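Local coordinates for putative cell adhesion protein (Bacteroides eggerthii, PDB 4GPV) that probably serves as a fimbrial (pilus) subunit of the FimA-like family and is thought to take part in cell adhesion, at residues P65-S70 / T92-G97; G98-V103 / T107-V112. All coordinates share one frame; numbering follows the deposited sequence.

Contact 1 of 2, residues P65-S70 / T92-G97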
ATOM      1  N   PRO A  65     -26.080   0.599  -6.269  1.00 27.28           N
ATOM      2  CA  PRO A  65     -25.064   1.361  -5.512  1.00 26.14           C
ATOM      3  C   PRO A  65     -25.114   2.871  -5.741  1.00 27.70           C
ATOM      4  O   PRO A  65     -25.466   3.355  -6.831  1.00 27.96           O
ATOM      5  CB  PRO A  65     -23.740   0.766  -5.995  1.00 27.62           C
ATOM      6  CG  PRO A  65     -24.128  -0.616  -6.462  1.00 30.63           C
ATOM      7  CD  PRO A  65     -25.454  -0.439  -7.105  1.00 28.56           C
ATOM      8  N   TYR A  66     -24.847   3.617  -4.672  1.00 23.60           N
ATOM      9  CA  TYR A  66     -24.847   5.076  -4.683  1.00 24.14           C
ATOM     10  C   TYR A  66     -23.487   5.582  -5.114  1.00 27.10           C
ATOM     11  O   TYR A  66     -22.457   5.153  -4.562  1.00 25.30           O
ATOM     12  CB  TYR A  66     -25.210   5.623  -3.284  1.00 25.41           C
ATOM     13  CG  TYR A  66     -25.146   7.129  -3.176  1.00 28.98           C
ATOM     14  CD1 TYR A  66     -26.239   7.922  -3.529  1.00 32.86           C
ATOM     15  CD2 TYR A  66     -23.977   7.768  -2.772  1.00 29.21           C
ATOM     16  CE1 TYR A  66     -26.176   9.314  -3.457  1.00 35.26           C
ATOM     17  CE2 TYR A  66     -23.898   9.159  -2.718  1.00 30.73           C
ATOM     18  CZ  TYR A  66     -25.004   9.926  -3.045  1.00 39.11           C
ATOM     19  OH  TYR A  66     -24.919  11.290  -2.965  1.00 45.22           O
ATOM     20  N   GLU A  67     -23.476   6.512  -6.071  1.00 25.20           N
ATOM     21  CA  GLU A  67     -22.230   7.128  -6.538  1.00 25.91           C
ATOM     22  C   GLU A  67     -22.082   8.520  -5.920  1.00 30.77           C
ATOM     23  O   GLU A  67     -22.850   9.438  -6.249  1.00 29.97           O
ATOM     24  CB  GLU A  67     -22.211   7.220  -8.072  1.00 27.77           C
ATOM     25  CG  GLU A  67     -22.165   5.885  -8.780  1.00 32.51           C
ATOM     26  CD  GLU A  67     -22.082   6.049 -10.280  1.00 41.65           C
ATOM     27  OE1 GLU A  67     -23.151   6.180 -10.916  1.00 48.53           O
ATOM     28  OE2 GLU A  67     -20.951   6.085 -10.817  1.00 34.46           O
ATOM     29  N   GLY A  68     -21.123   8.650  -5.006  1.00 26.52           N
ATOM     30  CA  GLY A  68     -20.836   9.905  -4.323  1.00 26.29           C
ATOM     31  C   GLY A  68     -19.689  10.659  -4.954  1.00 31.40           C
ATOM     32  O   GLY A  68     -18.785  10.062  -5.555  1.00 28.26           O
ATOM     33  N   SER A  69     -19.714  11.982  -4.788  1.00 31.05           N
ATOM     34  CA  SER A  69     -18.646  12.868  -5.265  1.00 32.46           C
ATOM     35  C   SER A  69     -17.683  13.182  -4.095  1.00 37.47           C
ATOM     36  O   SER A  69     -17.497  12.338  -3.200  1.00 33.60           O
ATOM     37  CB  SER A  69     -19.244  14.131  -5.884  1.00 38.61           C
ATOM     38  OG  SER A  69     -20.153  14.762  -4.993  1.00 52.03           O
ATOM     39  N   SER A  70     -17.038  14.357  -4.120  1.00 37.42           N
ATOM     40  CA  SER A  70     -16.041  14.755  -3.130  1.00 37.79           C
ATOM     41  C   SER A  70     -16.708  15.358  -1.909  1.00 43.82           C
ATOM     42  O   SER A  70     -16.811  16.587  -1.798  1.00 45.44           O
ATOM     43  CB  SER A  70     -15.045  15.746  -3.740  1.00 41.74           C
ATOM     44  OG  SER A  70     -14.505  15.311  -4.980  1.00 53.57           O
ATOM     45  N   THR A  92     -12.216   4.919  -6.133  1.00 19.68           N
ATOM     46  CA  THR A  92     -12.012   3.967  -7.235  1.00 20.46           C
ATOM     47  C   THR A  92     -12.685   4.498  -8.530  1.00 24.45           C
ATOM     48  O   THR A  92     -12.643   3.825  -9.553  1.00 25.88           O
ATOM     49  CB  THR A  92     -12.493   2.559  -6.913  1.00 23.62           C
ATOM     50  OG1 THR A  92     -13.932   2.533  -6.750  1.00 21.96           O
ATOM     51  CG2 THR A  92     -11.733   1.910  -5.737  1.00 22.32           C
ATOM     52  N   GLY A  93     -13.301   5.662  -8.457  1.00 23.27           N
ATOM     53  CA  GLY A  93     -13.951   6.314  -9.600  1.00 24.29           C
ATOM     54  C   GLY A  93     -15.354   5.837  -9.902  1.00 27.02           C
ATOM     55  O   GLY A  93     -15.989   5.191  -9.072  1.00 25.17           O
ATOM     56  N   ALA A  94     -15.875   6.189 -11.112  1.00 27.74           N
ATOM     57  CA  ALA A  94     -17.237   5.841 -11.527  1.00 28.30           C
ATOM     58  C   ALA A  94     -17.538   4.361 -11.384  1.00 29.57           C
ATOM     59  O   ALA A  94     -16.659   3.518 -11.592  1.00 29.00           O
ATOM     60  CB  ALA A  94     -17.485   6.278 -12.964  1.00 30.22           C
ATOM     61  N   LEU A  95     -18.797   4.052 -11.062  1.00 24.78           N
ATOM     62  CA  LEU A  95     -19.257   2.681 -10.917  1.00 24.04           C
ATOM     63  C   LEU A  95     -19.133   1.904 -12.245  1.00 29.09           C
ATOM     64  O   LEU A  95     -18.544   0.825 -12.251  1.00 27.62           O
ATOM     65  CB  LEU A  95     -20.717   2.657 -10.400  1.00 24.66           C
ATOM     66  CG  LEU A  95     -21.383   1.265 -10.254  1.00 27.76           C
ATOM     67  CD1 LEU A  95     -20.705   0.416  -9.169  1.00 26.28           C
ATOM     68  CD2 LEU A  95     -22.890   1.383  -9.994  1.00 28.45           C
ATOM     69  N   ALA A  96     -19.702   2.443 -13.356  1.00 28.63           N
ATOM     70  CA  ALA A  96     -19.747   1.751 -14.653  1.00 30.56           C
ATOM     71  C   ALA A  96     -18.353   1.486 -15.214  1.00 34.74           C
ATOM     72  O   ALA A  96     -17.496   2.365 -15.191  1.00 33.86           O
ATOM     73  CB  ALA A  96     -20.576   2.542 -15.650  1.00 32.43           C
ATOM     74  N   GLY A  97     -18.121   0.239 -15.616  1.00 34.27           N
ATOM     75  CA  GLY A  97     -16.823  -0.193 -16.137  1.00 36.12           C
ATOM     76  C   GLY A  97     -15.726  -0.324 -15.091  1.00 40.58           C
ATOM     77  O   GLY A  97     -14.590  -0.675 -15.427  1.00 42.61           O
TER
HETATM   78  O   HOH W   1     -21.119   4.988 -13.285  1.00 34.84           O
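The carboxylate oxygen OE2 of E67 is gripped twice on the side of 92-97. L95 N donates to E67 OE2 at 3.0 Å in a nearly straight bond (N-H...O 170°) that arrives from above the carboxylate plane, 41° out of it. A water gives the same oxygen, E67 OE2, a second hydrogen bond at 2.7 Å and in turn accepts one from A96 N at 2.9 Å. One acidic oxygen therefore holds two successive backbone N-H groups of an irregular loop, the first directly and the second through solvent, and the pair probably favours the charged form of the acid. E67 can span the gap because its chain runs extended beyond CG, with CD anti to CA (chi2 -177°). Its side chain crosses that of L95 at about a right angle, and E67 CD rests 3.7 Å from L95 CB, so the aliphatic root of the leucine packs beside the carboxylate. Further out, L95 CD2 meets P65 CB at 4.1 Å, a light apolar touch next to the polar one. The contact is small and lies at the surface. It ties strand 66-68, which pairs antiparallel with strand 50-56, to the loop running from strand 83-90 toward helix 106-111; L51 of strand 50-56 touches both E67 and L95, while Y66 turns away to pack on strand 73-76.

Contact 2 of 2, residues G98-V103 / T107-V112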
ATOM      1  N   GLY A  98     -16.055  -0.016 -13.834  1.00 33.36           N
ATOM      2  CA  GLY A  98     -15.129  -0.075 -12.707  1.00 30.64           C
ATOM      3  C   GLY A  98     -15.074  -1.437 -12.040  1.00 29.92           C
ATOM      4  O   GLY A  98     -15.734  -2.395 -12.470  1.00 29.07           O
ATOM      5  N   LEU A  99     -14.298  -1.522 -10.943  1.00 25.41           N
ATOM      6  CA  LEU A  99     -14.097  -2.774 -10.216  1.00 24.05           C
ATOM      7  C   LEU A  99     -15.365  -3.393  -9.643  1.00 25.64           C
ATOM      8  O   LEU A  99     -15.421  -4.616  -9.482  1.00 24.91           O
ATOM      9  CB  LEU A  99     -13.086  -2.556  -9.071  1.00 23.35           C
ATOM     10  CG  LEU A  99     -11.653  -2.246  -9.528  1.00 26.51           C
ATOM     11  CD1 LEU A  99     -10.829  -1.826  -8.376  1.00 25.62           C
ATOM     12  CD2 LEU A  99     -10.999  -3.451 -10.230  1.00 30.16           C
ATOM     13  N   PHE A 100     -16.374  -2.564  -9.361  1.00 20.92           N
ATOM     14  CA  PHE A 100     -17.590  -2.968  -8.684  1.00 20.47           C
ATOM     15  C   PHE A 100     -18.826  -3.070  -9.580  1.00 25.78           C
ATOM     16  O   PHE A 100     -19.912  -3.367  -9.063  1.00 25.97           O
ATOM     17  CB  PHE A 100     -17.884  -1.979  -7.559  1.00 20.99           C
ATOM     18  CG  PHE A 100     -16.729  -1.905  -6.593  1.00 21.46           C
ATOM     19  CD1 PHE A 100     -16.607  -2.830  -5.560  1.00 21.46           C
ATOM     20  CD2 PHE A 100     -15.736  -0.942  -6.748  1.00 22.76           C
ATOM     21  CE1 PHE A 100     -15.502  -2.787  -4.695  1.00 21.46           C
ATOM     22  CE2 PHE A 100     -14.639  -0.900  -5.885  1.00 23.27           C
ATOM     23  CZ  PHE A 100     -14.551  -1.811  -4.851  1.00 19.99           C
ATOM     24  N   ALA A 101     -18.662  -2.817 -10.885  1.00 23.90           N
ATOM     25  CA  ALA A 101     -19.769  -2.820 -11.868  1.00 25.93           C
ATOM     26  C   ALA A 101     -20.590  -4.122 -11.909  1.00 31.69           C
ATOM     27  O   ALA A 101     -21.782  -4.067 -12.262  1.00 30.78           O
ATOM     28  CB  ALA A 101     -19.209  -2.554 -13.250  1.00 28.04           C
ATOM     29  N   THR A 102     -19.979  -5.292 -11.586  1.00 27.97           N
ATOM     30  CA  THR A 102     -20.713  -6.575 -11.665  1.00 27.72           C
ATOM     31  C   THR A 102     -21.160  -7.090 -10.280  1.00 31.50           C
ATOM     32  O   THR A 102     -21.646  -8.213 -10.179  1.00 31.42           O
ATOM     33  CB  THR A 102     -19.870  -7.647 -12.396  1.00 36.00           C
ATOM     34  OG1 THR A 102     -18.744  -8.011 -11.593  1.00 36.54           O
ATOM     35  CG2 THR A 102     -19.442  -7.216 -13.796  1.00 36.18           C
ATOM     36  N   VAL A 103     -20.982  -6.286  -9.211  1.00 25.71           N
ATOM     37  CA  VAL A 103     -21.405  -6.677  -7.857  1.00 24.43           C
ATOM     38  C   VAL A 103     -22.939  -6.771  -7.815  1.00 27.85           C
ATOM     39  O   VAL A 103     -23.624  -5.795  -8.154  1.00 27.51           O
ATOM     40  CB  VAL A 103     -20.882  -5.704  -6.779  1.00 26.22           C
ATOM     41  CG1 VAL A 103     -21.562  -5.939  -5.437  1.00 26.51           C
ATOM     42  CG2 VAL A 103     -19.365  -5.805  -6.638  1.00 25.66           C
ATOM     43  N   THR A 107     -21.714 -11.241  -1.061  1.00 27.71           N
ATOM     44  CA  THR A 107     -20.659 -12.223  -1.349  1.00 27.73           C
ATOM     45  C   THR A 107     -19.788 -11.687  -2.494  1.00 29.54           C
ATOM     46  O   THR A 107     -18.569 -11.717  -2.367  1.00 29.60           O
ATOM     47  CB  THR A 107     -21.279 -13.597  -1.660  1.00 36.73           C
ATOM     48  OG1 THR A 107     -22.035 -14.019  -0.525  1.00 38.78           O
ATOM     49  CG2 THR A 107     -20.222 -14.674  -1.977  1.00 40.60           C
ATOM     50  N   ASP A 108     -20.395 -11.107  -3.551  1.00 26.54           N
ATOM     51  CA  ASP A 108     -19.623 -10.527  -4.664  1.00 25.50           C
ATOM     52  C   ASP A 108     -18.740  -9.394  -4.225  1.00 28.64           C
ATOM     53  O   ASP A 108     -17.583  -9.327  -4.645  1.00 28.49           O
ATOM     54  CB  ASP A 108     -20.528  -9.985  -5.777  1.00 26.98           C
ATOM     55  CG  ASP A 108     -21.322 -11.029  -6.528  1.00 35.66           C
ATOM     56  OD1 ASP A 108     -20.895 -12.214  -6.529  1.00 35.79           O
ATOM     57  OD2 ASP A 108     -22.342 -10.652  -7.167  1.00 33.90           O
ATOM     58  N   LEU A 109     -19.298  -8.452  -3.439  1.00 22.99           N
ATOM     59  CA  LEU A 109     -18.528  -7.292  -3.024  1.00 21.37           C
ATOM     60  C   LEU A 109     -17.323  -7.711  -2.176  1.00 25.59           C
ATOM     61  O   LEU A 109     -16.236  -7.172  -2.359  1.00 24.80           O
ATOM     62  CB  LEU A 109     -19.403  -6.306  -2.242  1.00 21.53           C
ATOM     63  CG  LEU A 109     -18.660  -5.082  -1.692  1.00 25.15           C
ATOM     64  CD1 LEU A 109     -18.163  -4.201  -2.787  1.00 23.73           C
ATOM     65  CD2 LEU A 109     -19.528  -4.289  -0.793  1.00 25.73           C
ATOM     66  N   LEU A 110     -17.523  -8.673  -1.259  1.00 23.95           N
ATOM     67  CA  LEU A 110     -16.486  -9.129  -0.341  1.00 24.55           C
ATOM     68  C   LEU A 110     -15.284  -9.754  -1.061  1.00 28.79           C
ATOM     69  O   LEU A 110     -14.178  -9.774  -0.506  1.00 28.72           O
ATOM     70  CB  LEU A 110     -17.066 -10.120   0.678  1.00 25.16           C
ATOM     71  CG  LEU A 110     -18.083  -9.529   1.661  1.00 31.10           C
ATOM     72  CD1 LEU A 110     -18.674 -10.612   2.566  1.00 32.91           C
ATOM     73  CD2 LEU A 110     -17.489  -8.405   2.485  1.00 28.55           C
ATOM     74  N   ALA A 111     -15.492 -10.225  -2.297  1.00 23.80           N
ATOM     75  CA  ALA A 111     -14.443 -10.826  -3.111  1.00 25.01           C
ATOM     76  C   ALA A 111     -13.767  -9.848  -4.075  1.00 28.48           C
ATOM     77  O   ALA A 111     -12.766 -10.224  -4.676  1.00 28.44           O
ATOM     78  CB  ALA A 111     -15.017 -11.996  -3.897  1.00 26.56           C
ATOM     79  N   VAL A 112     -14.274  -8.604  -4.242  1.00 23.11           N
ATOM     80  CA  VAL A 112     -13.650  -7.680  -5.207  1.00 21.79           C
ATOM     81  C   VAL A 112     -12.214  -7.320  -4.801  1.00 22.95           C
ATOM     82  O   VAL A 112     -11.985  -6.915  -3.674  1.00 22.43           O
ATOM     83  CB  VAL A 112     -14.470  -6.378  -5.414  1.00 25.03           C
ATOM     84  CG1 VAL A 112     -13.726  -5.396  -6.327  1.00 23.93           C
ATOM     85  CG2 VAL A 112     -15.832  -6.706  -5.997  1.00 26.02           C
TER
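V112 pushes its two methyls into the hollow that F100, V103 and L99 make on the loop side. One branch, V112 CG1, sits 3.6 Å from F100 CE1 and also reaches L99, while the other, V112 CG2, meets V103 CG2 at 3.7 Å. With CG1 anti to the backbone N (chi1 175°), the valine forks so that one prong follows the phenyl ring and the other the neighbouring valine. L109 supplies the next bump: its CD1 comes obliquely against the same ring, 3.5 Å from F100 CD1. V103 answers from the loop, laying CG1 on L109 CB at 3.9 Å and spanning the L109 and V112 bumps with its two methyls. Toward the start of the helix, D108 CB lies 4.0 Å from V103 CA, and its OD2 accepts a hydrogen bond from K104 N, just after the loop. F194 meets the F100 ring edge-to-face, and F53 and V89 also touch it. Two overlapping type I turns, G98 to A101 and F100 to V103, shape a loop folded back onto the short helix 106-111 that follows it, with apolar side chains between; F100 and L109 pack on strands 50-56 and 83-90 of this probable fimbrial subunit.

In the fold
Contacts 1 and 2 follow one another along the chain, their centres about 13 Å apart; 92-97 of contact 1 and both segments of contact 2 belong to the connection between strand 83-90 and strand 113-115. Contact 1 fastens the first half of that connection to strand 66-68 at the surface, whereas contact 2 folds the second half onto helix 106-111 in a more buried setting. They also touch directly: L95 O lies 3.6 Å from A101 CB, and T92 OG1 is 3.6 Å from F100 CE2. F100 thus packs against both 92-97 and 107-112. Strand 50-56 is shared by both: its L51 also reaches F100, and its F53 also touches P65.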